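Local coordinates for putative uncharacterized protein (Chaetomium thermophilum, PDB 5IJP) that binds inositol hexakisphosphate through its SPX domain, a helical bundle that probably acts as a sensor of inositol polyphosphates in eukaryotic phosphate homeostasis, at residues A[53-58]-A[146-151]; A[60-65]-A[158-163]. All coordinates share one frame; numbering follows the deposited sequence.

Overall arrangement
Both contacts lie along the long helix 52-97, one after the other: contact 1 uses its first turns (53-58), contact 2 the turns just after (60-65), and their centres are 11 Å apart. The partners follow in the same order, first the end of helix 110-151 and then the short helix 157-165, so the segments alternate along the chain. Helices 52-97 and 110-151 are the two long helices of the SPX domain. Contact 1 joins them at the end that holds the inositol hexakisphosphate pocket, to which its segment 146-151 contributes K147 and M151. Contact 2 packs the next helix, 157-165, against the same long helix, with the side chain of L62 about 13 Å from the ligand.

Contact 1: A[53-58]-A[146-151]; sequences DDESRF and KKHDKM. With IHP (inositol hexakisphosphate), chain C.
OE1 of E55 takes two N-H groups, one from H148 and one from the indole of W50. The bond from H148 NE2 to E55 OE1 is 2.8 Å long but bent, at 134°. Seen from the imidazole it is well placed, since OE1 sits at the ring edge and in its plane; seen from E55, NE2 arrives on the syn side, 34° out of the carboxylate plane. A bend in the E55 chain at chi2 helps turn the carboxylate across the histidine. On the other nitrogen, ND1 of H148 gives a straight bond of 3.2 Å to OD1 of D149, again in the ring plane. With a carboxylate at each nitrogen the imidazole is fixed in rotation, and a protonated ring would probably be stabilised. F58 lies alongside H148, CD2 of F58 3.5 Å from CD2 of H148, the planes 6° apart but slid so far that the rings barely overlap. In the SPX bundle this pairing ties helix 52-97 to the end of helix 110-151, and L29 of helix 22-30 touches both side chains. Replacing H148 by alanine is likely to leave E55 and D149 without their shared imidazole and to open a gap beside F58. K147, one residue before H148, serves the ligand instead: its NZ reaches O41 of inositol hexakisphosphate at 2.8 Å, while CE of M151 touches the same phosphate.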
loop_
_atom_site.group_PDB
_atom_site.type_symbol
_atom_site.label_atom_id
_atom_site.label_comp_id
_atom_site.label_asym_id
_atom_site.label_seq_id
_atom_site.Cartn_x
_atom_site.Cartn_y
_atom_site.Cartn_z
ATOM N N ASP A 53 -27.750 2.848 -9.976
ATOM C CA ASP A 53 -27.447 4.079 -9.240
ATOM C C ASP A 53 -26.630 3.777 -7.982
ATOM O O ASP A 53 -25.731 4.548 -7.645
ATOM C CB ASP A 53 -28.736 4.837 -8.875
ATOM C CG ASP A 53 -29.600 5.233 -10.060
ATOM O OD1 ASP A 53 -29.062 5.838 -11.015
ATOM O OD2 ASP A 53 -30.822 4.980 -10.011
ATOM N N ASP A 54 -26.940 2.653 -7.297
ATOM C CA ASP A 54 -26.227 2.196 -6.100
ATOM C C ASP A 54 -24.819 1.745 -6.484
ATOM O O ASP A 54 -23.868 1.994 -5.741
ATOM C CB ASP A 54 -26.981 1.041 -5.413
ATOM C CG ASP A 54 -28.321 1.409 -4.803
ATOM O OD1 ASP A 54 -28.392 2.442 -4.098
ATOM O OD2 ASP A 54 -29.282 0.630 -4.972
ATOM N N GLU A 55 -24.697 1.100 -7.665
ATOM C CA GLU A 55 -23.450 0.602 -8.244
ATOM C C GLU A 55 -22.516 1.761 -8.614
ATOM O O GLU A 55 -21.331 1.700 -8.293
ATOM C CB GLU A 55 -23.749 -0.277 -9.472
ATOM C CG GLU A 55 -22.540 -1.018 -10.024
ATOM C CD GLU A 55 -22.025 -2.211 -9.241
ATOM O OE1 GLU A 55 -22.780 -2.768 -8.411
ATOM O OE2 GLU A 55 -20.874 -2.625 -9.504
ATOM N N SER A 56 -23.056 2.814 -9.270
ATOM C CA SER A 56 -22.316 4.014 -9.681
ATOM C C SER A 56 -21.756 4.769 -8.470
ATOM O O SER A 56 -20.643 5.292 -8.539
ATOM C CB SER A 56 -23.206 4.934 -10.510
ATOM O OG SER A 56 -23.642 4.293 -11.697
ATOM N N ARG A 57 -22.524 4.798 -7.362
ATOM C CA ARG A 57 -22.162 5.435 -6.095
ATOM C C ARG A 57 -21.012 4.671 -5.422
ATOM O O ARG A 57 -20.080 5.303 -4.920
ATOM C CB ARG A 57 -23.394 5.509 -5.170
ATOM C CG ARG A 57 -23.166 6.263 -3.858
ATOM C CD ARG A 57 -24.315 6.105 -2.874
ATOM N NE ARG A 57 -24.466 4.725 -2.404
ATOM C CZ ARG A 57 -25.519 3.954 -2.662
ATOM N NH1 ARG A 57 -26.535 4.422 -3.377
ATOM N NH2 ARG A 57 -25.568 2.713 -2.198
ATOM N N PHE A 58 -21.081 3.320 -5.417
ATOM C CA PHE A 58 -20.065 2.454 -4.813
ATOM C C PHE A 58 -18.732 2.505 -5.560
ATOM O O PHE A 58 -17.694 2.614 -4.910
ATOM C CB PHE A 58 -20.572 1.007 -4.662
ATOM C CG PHE A 58 -19.634 0.080 -3.919
ATOM C CD1 PHE A 58 -19.515 0.148 -2.535
ATOM C CD2 PHE A 58 -18.885 -0.871 -4.600
ATOM C CE1 PHE A 58 -18.646 -0.707 -1.849
ATOM C CE2 PHE A 58 -18.022 -1.730 -3.912
ATOM C CZ PHE A 58 -17.910 -1.643 -2.542
ATOM N N LYS A 146 -14.861 -8.620 -3.348
ATOM C CA LYS A 146 -15.473 -9.951 -3.271
ATOM C C LYS A 146 -16.743 -9.912 -2.408
ATOM O O LYS A 146 -17.678 -10.669 -2.673
ATOM C CB LYS A 146 -14.486 -11.002 -2.746
ATOM C CG LYS A 146 -14.750 -12.388 -3.323
ATOM C CD LYS A 146 -14.283 -13.503 -2.405
ATOM C CE LYS A 146 -14.680 -14.852 -2.952
ATOM N NZ LYS A 146 -14.485 -15.933 -1.952
ATOM N N LYS A 147 -16.776 -9.013 -1.396
ATOM C CA LYS A 147 -17.921 -8.798 -0.506
ATOM C C LYS A 147 -19.076 -8.186 -1.310
ATOM O O LYS A 147 -20.231 -8.547 -1.084
ATOM C CB LYS A 147 -17.530 -7.877 0.663
ATOM C CG LYS A 147 -18.522 -7.879 1.826
ATOM C CD LYS A 147 -18.198 -6.798 2.859
ATOM C CE LYS A 147 -17.324 -7.281 3.997
ATOM N NZ LYS A 147 -18.088 -8.099 4.978
ATOM N N HIS A 148 -18.750 -7.274 -2.255
ATOM C CA HIS A 148 -19.695 -6.609 -3.158
ATOM C C HIS A 148 -20.336 -7.642 -4.094
ATOM O O HIS A 148 -21.556 -7.647 -4.250
ATOM C CB HIS A 148 -18.978 -5.497 -3.955
ATOM C CG HIS A 148 -19.788 -4.910 -5.071
ATOM N ND1 HIS A 148 -19.703 -5.403 -6.360
ATOM C CD2 HIS A 148 -20.668 -3.883 -5.056
ATOM C CE1 HIS A 148 -20.538 -4.673 -7.079
ATOM N NE2 HIS A 148 -21.136 -3.741 -6.339
ATOM N N ASP A 149 -19.509 -8.527 -4.688
ATOM C CA ASP A 149 -19.930 -9.594 -5.601
ATOM C C ASP A 149 -20.799 -10.657 -4.915
ATOM O O ASP A 149 -21.637 -11.273 -5.574
ATOM C CB ASP A 149 -18.703 -10.245 -6.265
ATOM C CG ASP A 149 -17.871 -9.332 -7.156
ATOM O OD1 ASP A 149 -18.085 -8.097 -7.115
ATOM O OD2 ASP A 149 -17.006 -9.852 -7.891
ATOM N N LYS A 150 -20.596 -10.863 -3.598
ATOM C CA LYS A 150 -21.335 -11.837 -2.790
ATOM C C LYS A 150 -22.650 -11.286 -2.228
ATOM O O LYS A 150 -23.634 -12.023 -2.180
ATOM C CB LYS A 150 -20.453 -12.390 -1.658
ATOM C CG LYS A 150 -19.502 -13.501 -2.103
ATOM C CD LYS A 150 -18.501 -13.894 -1.009
ATOM C CE LYS A 150 -19.025 -14.910 -0.016
ATOM N NZ LYS A 150 -19.121 -16.273 -0.604
ATOM N N MET A 151 -22.665 -10.009 -1.792
ATOM C CA MET A 151 -23.847 -9.364 -1.206
ATOM C C MET A 151 -24.865 -8.885 -2.243
ATOM O O MET A 151 -26.050 -9.195 -2.119
ATOM C CB MET A 151 -23.444 -8.187 -0.300
ATOM C CG MET A 151 -22.938 -8.599 1.059
ATOM S SD MET A 151 -22.609 -7.144 2.083
ATOM C CE MET A 151 -22.131 -7.925 3.594
HETATM C C1 IHP C . -18.968 -9.759 8.038
HETATM C C2 IHP C . -17.727 -10.515 8.490
HETATM C C3 IHP C . -16.725 -9.603 9.185
HETATM C C4 IHP C . -17.373 -8.823 10.321
HETATM C C5 IHP C . -18.610 -8.064 9.861
HETATM C C6 IHP C . -19.609 -8.996 9.189
HETATM O O11 IHP C . -19.924 -10.724 7.549
HETATM P P1 IHP C . -20.871 -10.690 6.228
HETATM O O21 IHP C . -21.425 -12.050 5.957
HETATM O O31 IHP C . -21.959 -9.655 6.519
HETATM O O41 IHP C . -20.000 -10.166 5.081
HETATM O O12 IHP C . -17.093 -11.082 7.324
HETATM P P2 IHP C . -16.803 -12.667 7.043
HETATM O O22 IHP C . -18.016 -13.182 6.266
HETATM O O32 IHP C . -16.574 -13.416 8.318
HETATM O O42 IHP C . -15.591 -12.711 6.108
HETATM O O13 IHP C . -16.182 -8.676 8.220
HETATM P P3 IHP C . -14.698 -8.569 7.597
HETATM O O23 IHP C . -14.001 -7.383 8.160
HETATM O O33 IHP C . -13.971 -9.884 7.899
HETATM O O43 IHP C . -14.894 -8.481 6.086
HETATM O O14 IHP C . -16.413 -7.869 10.824
HETATM P P4 IHP C . -15.430 -8.073 12.139
HETATM O O24 IHP C . -14.100 -7.412 11.770
HETATM O O34 IHP C . -16.058 -7.466 13.349
HETATM O O44 IHP C . -15.178 -9.579 12.296
HETATM O O15 IHP C . -19.243 -7.492 11.026
HETATM P P5 IHP C . -19.448 -5.979 11.503
HETATM O O25 IHP C . -19.461 -5.104 10.242
HETATM O O35 IHP C . -18.204 -5.619 12.319
HETATM O O45 IHP C . -20.709 -5.862 12.295
HETATM O O16 IHP C . -20.678 -8.191 8.647
HETATM P P6 IHP C . -22.053 -7.623 9.237
HETATM O O26 IHP C . -22.115 -8.029 10.717
HETATM O O36 IHP C . -23.206 -8.147 8.446
HETATM O O46 IHP C . -21.937 -6.098 9.170
#

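Contact 2: A[60-65]-A[158-163]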
loop_
_atom_site.group_PDB
_atom_site.type_symbol
_atom_site.label_atom_id
_atom_site.label_comp_id
_atom_site.label_asym_id
_atom_site.label_seq_id
_atom_site.Cartn_x
_atom_site.Cartn_y
_atom_site.Cartn_z
ATOM N N SER A 60 -17.559 4.941 -7.547
ATOM C CA SER A 60 -17.010 6.284 -7.324
ATOM C C SER A 60 -16.341 6.391 -5.948
ATOM O O SER A 60 -15.266 6.981 -5.840
ATOM C CB SER A 60 -18.099 7.342 -7.468
ATOM O OG SER A 60 -18.612 7.366 -8.790
ATOM N N LYS A 61 -16.963 5.789 -4.911
ATOM C CA LYS A 61 -16.446 5.762 -3.540
ATOM C C LYS A 61 -15.220 4.847 -3.432
ATOM O O LYS A 61 -14.294 5.159 -2.682
ATOM C CB LYS A 61 -17.540 5.315 -2.560
ATOM N N LEU A 62 -15.218 3.729 -4.186
ATOM C CA LEU A 62 -14.127 2.751 -4.222
ATOM C C LEU A 62 -12.906 3.309 -4.964
ATOM O O LEU A 62 -11.777 3.083 -4.524
ATOM C CB LEU A 62 -14.610 1.436 -4.865
ATOM C CG LEU A 62 -13.681 0.219 -4.787
ATOM C CD1 LEU A 62 -13.659 -0.380 -3.387
ATOM C CD2 LEU A 62 -14.107 -0.839 -5.782
ATOM N N GLU A 63 -13.136 4.030 -6.083
ATOM C CA GLU A 63 -12.084 4.652 -6.892
ATOM C C GLU A 63 -11.413 5.791 -6.127
ATOM O O GLU A 63 -10.195 5.940 -6.218
ATOM C CB GLU A 63 -12.630 5.145 -8.241
ATOM C CG GLU A 63 -12.852 4.031 -9.253
ATOM C CD GLU A 63 -13.513 4.426 -10.561
ATOM O OE1 GLU A 63 -14.341 5.367 -10.562
ATOM O OE2 GLU A 63 -13.232 3.761 -11.583
ATOM N N ALA A 64 -12.202 6.567 -5.347
ATOM C CA ALA A 64 -11.720 7.672 -4.511
ATOM C C ALA A 64 -10.793 7.145 -3.411
ATOM O O ALA A 64 -9.797 7.793 -3.082
ATOM C CB ALA A 64 -12.892 8.419 -3.896
ATOM N N GLU A 65 -11.112 5.953 -2.869
ATOM C CA GLU A 65 -10.310 5.277 -1.852
ATOM C C GLU A 65 -9.054 4.687 -2.480
ATOM O O GLU A 65 -8.006 4.677 -1.837
ATOM C CB GLU A 65 -11.126 4.188 -1.133
ATOM C CG GLU A 65 -12.082 4.726 -0.078
ATOM C CD GLU A 65 -11.438 5.460 1.083
ATOM O OE1 GLU A 65 -10.587 4.857 1.777
ATOM O OE2 GLU A 65 -11.799 6.638 1.310
ATOM N N PRO A 158 -13.978 -8.508 -12.497
ATOM C CA PRO A 158 -13.329 -8.570 -13.826
ATOM C C PRO A 158 -12.389 -7.419 -14.210
ATOM O O PRO A 158 -11.329 -7.699 -14.771
ATOM C CB PRO A 158 -14.511 -8.659 -14.791
ATOM C CG PRO A 158 -15.561 -9.340 -14.016
ATOM C CD PRO A 158 -15.420 -8.825 -12.612
ATOM N N VAL A 159 -12.747 -6.151 -13.916
ATOM C CA VAL A 159 -11.875 -5.021 -14.276
ATOM C C VAL A 159 -11.022 -4.537 -13.090
ATOM O O VAL A 159 -9.947 -3.980 -13.314
ATOM C CB VAL A 159 -12.591 -3.837 -14.989
ATOM C CG1 VAL A 159 -13.274 -4.285 -16.279
ATOM C CG2 VAL A 159 -13.565 -3.100 -14.069
ATOM N N PHE A 160 -11.493 -4.739 -11.846
ATOM C CA PHE A 160 -10.767 -4.294 -10.659
ATOM C C PHE A 160 -9.596 -5.209 -10.264
ATOM O O PHE A 160 -8.738 -4.770 -9.493
ATOM C CB PHE A 160 -11.715 -4.051 -9.478
ATOM C CG PHE A 160 -12.268 -2.645 -9.436
ATOM C CD1 PHE A 160 -13.509 -2.351 -9.987
ATOM C CD2 PHE A 160 -11.537 -1.610 -8.863
ATOM C CE1 PHE A 160 -14.013 -1.046 -9.958
ATOM C CE2 PHE A 160 -12.040 -0.305 -8.838
ATOM C CZ PHE A 160 -13.276 -0.033 -9.384
ATOM N N ASP A 161 -9.533 -6.453 -10.802
ATOM C CA ASP A 161 -8.418 -7.362 -10.508
ATOM C C ASP A 161 -7.130 -6.915 -11.202
ATOM O O ASP A 161 -6.049 -7.044 -10.625
ATOM C CB ASP A 161 -8.751 -8.846 -10.796
ATOM C CG ASP A 161 -9.230 -9.209 -12.196
ATOM O OD1 ASP A 161 -8.714 -8.628 -13.177
ATOM O OD2 ASP A 161 -10.067 -10.131 -12.315
ATOM N N THR A 162 -7.258 -6.364 -12.428
ATOM C CA THR A 162 -6.136 -5.856 -13.218
ATOM C C THR A 162 -5.797 -4.408 -12.824
ATOM O O THR A 162 -4.652 -3.991 -13.003
ATOM C CB THR A 162 -6.358 -6.066 -14.733
ATOM O OG1 THR A 162 -5.165 -5.714 -15.434
ATOM C CG2 THR A 162 -7.549 -5.279 -15.290
ATOM N N ARG A 163 -6.784 -3.658 -12.276
ATOM C CA ARG A 163 -6.611 -2.278 -11.805
ATOM C C ARG A 163 -5.712 -2.249 -10.565
ATOM O O ARG A 163 -4.891 -1.339 -10.426
ATOM C CB ARG A 163 -7.970 -1.621 -11.502
ATOM C CG ARG A 163 -8.617 -0.955 -12.712
ATOM C CD ARG A 163 -8.393 0.546 -12.735
ATOM N NE ARG A 163 -8.809 1.137 -14.007
ATOM C CZ ARG A 163 -7.995 1.359 -15.037
ATOM N NH1 ARG A 163 -6.708 1.041 -14.956
ATOM N NH2 ARG A 163 -8.461 1.899 -16.155
#
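L62 and F160 point at one another from opposite directions, and the leucine meets the aromatic ring on its face. The touching branch is CD2 of L62, which stands 3.9 Å from the centroid of the F160 ring and 19° off the ring normal, a CH-pi contact. The methyl is displaced toward the rim: L62 CD2 comes within 3.7 Å of F160 CE2, and CZ is almost as near. On the leucine side, CG lies anti to the backbone N (chi1 -170°), which carries the branched end out across the gap between the helices toward the phenylalanine.

E63, the next residue, approaches the same ring quite differently. Its side chain crosses F160 at about a right angle, and the aliphatic part does the touching, with CG of E63 at the ring edge, 4.1 Å from F160 CZ. The carboxylate plane is turned 52° from the ring. The chain is extended beyond CG and carries the carboxylate across the edge of the ring; its OE2 remains 5.7 Å from NE of R163, too far for a salt bridge, although the opposite charges may attract weakly. F160 is thus met by a methyl over one face and by a methylene at its edge, and the contact between the segments is apolar packing, with no polar bond across it. The two backbones stay well apart, with the CA atoms of E63 and F160 9.8 Å from each other, and the side chains span that distance.

I145 of helix 110-151 touches both L62 and F160, while F141 and I144 of that helix pack on the leucine as well. The short helix 157-165 therefore lies against both long helices of the bundle, with F160 inserted at the seam between helix 52-97 and helix 110-151.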